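Local coordinates for BIFUNCTIONAL PROTEIN Proline utilization A (PutA) (Corynebacterium freiburgense, PDB 5UX5), which catalyses both steps of proline oxidation to glutamate, pairing an FAD-dependent proline dehydrogenase with an NAD-dependent aldehyde dehydrogenase in one chain, at residues 525-530 with 632-637. Sequence-based numbering, arbitrary orientation.
Sequences QRAADE and TALRKA
Helices 525-530 and 632-636 run obliquely antiparallel, their short axes inclined at 130° and 8.1 Å apart at closest approach, a spacing that small residues make possible. Ala637 carries the largest share of the contact: its methyl group points at the other backbone, with CB 3.5 Å from Ala527 N, and also meets the methyl of Ala527, CB to CB at 4.0 Å. The same Ala527 CB receives the CD2 branch of Leu634, whose side chain starts away from helix 525-530 but curls back at its tip; Phe606 of helix 599-611 touches both residues.

One turn on, Glu530 lays its CB 3.6 Å from Ala633 O. With CG anti to the carbonyl carbon (chi1 -68°) and a second bend at chi2, its carboxylate lies across the base of the Lys636 side chain, Glu530 CD 3.7 Å from Lys636 CB, the two chains crossing at about a right angle. Their charges do not pair: Glu530 OE1 stays 6.4 Å from Lys636 NZ and instead accepts a hydrogen bond from Asn533. The solvent-exposed Arg526 folds over the end of the second segment, so that Ala637 O lies over one face of the guanidinium, a placement that could be electrostatically favourable, though the angles are poor for a hydrogen bond.

This is alanine-rich helix-helix packing within the aldehyde dehydrogenase module, joining helix 517-533 to helix 624-636, the beta-alpha-beta crossover between parallel strands 614-618 and 644-646 of the Rossmann-type NAD-binding domain.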
loop_
_atom_site.group_PDB
_atom_site.type_symbol
_atom_site.label_atom_id
_atom_site.label_comp_id
_atom_site.label_asym_id
_atom_site.label_seq_id
_atom_site.Cartn_x
_atom_site.Cartn_y
_atom_site.Cartn_z
ATOM N N GLN A 525 2.060 23.224 10.324
ATOM C CA GLN A 525 0.692 22.839 10.024
ATOM C C GLN A 525 0.214 23.560 8.780
ATOM O O GLN A 525 -0.429 22.965 7.910
ATOM C CB GLN A 525 -0.213 23.143 11.218
ATOM C CG GLN A 525 0.046 22.298 12.475
ATOM C CD GLN A 525 -0.354 20.839 12.316
ATOM O OE1 GLN A 525 -0.919 20.435 11.294
ATOM N NE2 GLN A 525 -0.065 20.037 13.335
ATOM N N ARG A 526 0.594 24.823 8.649
ATOM C CA ARG A 526 0.256 25.578 7.458
ATOM C C ARG A 526 0.993 25.028 6.242
ATOM O O ARG A 526 0.440 24.983 5.131
ATOM C CB ARG A 526 0.606 27.045 7.691
ATOM C CG ARG A 526 -0.517 27.977 7.356
ATOM C CD ARG A 526 -0.514 29.134 8.307
ATOM N NE ARG A 526 0.552 30.062 7.973
ATOM C CZ ARG A 526 1.344 30.620 8.876
ATOM N NH1 ARG A 526 1.188 30.323 10.166
ATOM N NH2 ARG A 526 2.294 31.461 8.485
ATOM N N ALA A 527 2.249 24.601 6.436
ATOM C CA ALA A 527 3.007 24.002 5.345
ATOM C C ALA A 527 2.326 22.746 4.840
ATOM O O ALA A 527 2.322 22.470 3.637
ATOM C CB ALA A 527 4.432 23.702 5.799
ATOM N N ALA A 528 1.734 21.970 5.744
ATOM C CA ALA A 528 1.031 20.777 5.304
ATOM C C ALA A 528 -0.252 21.144 4.550
ATOM O O ALA A 528 -0.578 20.522 3.532
ATOM C CB ALA A 528 0.763 19.869 6.504
ATOM N N ASP A 529 -0.973 22.172 5.003
ATOM C CA ASP A 529 -2.152 22.621 4.264
ATOM C C ASP A 529 -1.781 23.070 2.857
ATOM O O ASP A 529 -2.473 22.726 1.888
ATOM C CB ASP A 529 -2.853 23.766 5.001
ATOM C CG ASP A 529 -3.585 23.314 6.258
ATOM O OD1 ASP A 529 -3.663 22.090 6.512
ATOM O OD2 ASP A 529 -4.089 24.193 6.993
ATOM N N GLU A 530 -0.682 23.838 2.728
ATOM C CA GLU A 530 -0.270 24.373 1.429
ATOM C C GLU A 530 0.298 23.295 0.518
ATOM O O GLU A 530 0.119 23.356 -0.704
ATOM C CB GLU A 530 0.767 25.479 1.596
ATOM C CG GLU A 530 0.259 26.758 2.230
ATOM C CD GLU A 530 -0.736 27.466 1.354
ATOM O OE1 GLU A 530 -0.904 27.068 0.177
ATOM O OE2 GLU A 530 -1.364 28.427 1.849
ATOM N N THR A 632 7.573 26.416 -3.119
ATOM C CA THR A 632 6.538 27.448 -3.175
ATOM C C THR A 632 5.474 27.227 -2.101
ATOM O O THR A 632 4.870 28.198 -1.636
ATOM C CB THR A 632 5.888 27.536 -4.579
ATOM O OG1 THR A 632 5.145 26.348 -4.885
ATOM C CG2 THR A 632 6.913 27.722 -5.644
ATOM N N ALA A 633 5.259 25.973 -1.666
ATOM C CA ALA A 633 4.318 25.720 -0.579
ATOM C C ALA A 633 4.855 26.241 0.754
ATOM O O ALA A 633 4.129 26.894 1.510
ATOM C CB ALA A 633 4.020 24.230 -0.477
ATOM N N LEU A 634 6.132 25.961 1.057
ATOM C CA LEU A 634 6.732 26.464 2.287
ATOM C C LEU A 634 6.629 27.976 2.333
ATOM O O LEU A 634 6.364 28.566 3.393
ATOM C CB LEU A 634 8.198 26.032 2.393
ATOM C CG LEU A 634 8.490 24.534 2.327
ATOM C CD1 LEU A 634 9.864 24.134 2.855
ATOM C CD2 LEU A 634 7.424 23.854 3.119
ATOM N N ARG A 635 6.837 28.620 1.184
ATOM C CA ARG A 635 6.782 30.074 1.143
ATOM C C ARG A 635 5.356 30.565 1.360
ATOM O O ARG A 635 5.119 31.455 2.187
ATOM C CB ARG A 635 7.385 30.583 -0.163
ATOM C CG ARG A 635 8.838 30.147 -0.361
ATOM C CD ARG A 635 9.718 30.929 0.574
ATOM N NE ARG A 635 11.148 30.718 0.373
ATOM C CZ ARG A 635 11.973 30.199 1.276
ATOM N NH1 ARG A 635 11.522 29.810 2.452
ATOM N NH2 ARG A 635 13.254 30.078 1.006
ATOM N N LYS A 636 4.380 29.952 0.686
ATOM C CA LYS A 636 2.992 30.326 0.949
ATOM C C LYS A 636 2.652 30.144 2.417
ATOM O O LYS A 636 1.878 30.933 2.972
ATOM C CB LYS A 636 2.022 29.534 0.065
ATOM C CG LYS A 636 1.468 30.346 -1.106
ATOM C CD LYS A 636 0.925 29.470 -2.258
ATOM C CE LYS A 636 1.322 30.020 -3.661
ATOM N NZ LYS A 636 1.346 31.532 -3.766
ATOM N N ALA A 637 3.271 29.156 3.074
ATOM C CA ALA A 637 2.976 28.842 4.467
ATOM C C ALA A 637 3.577 29.824 5.458
ATOM O O ALA A 637 3.215 29.778 6.637
ATOM C CB ALA A 637 3.467 27.437 4.811
#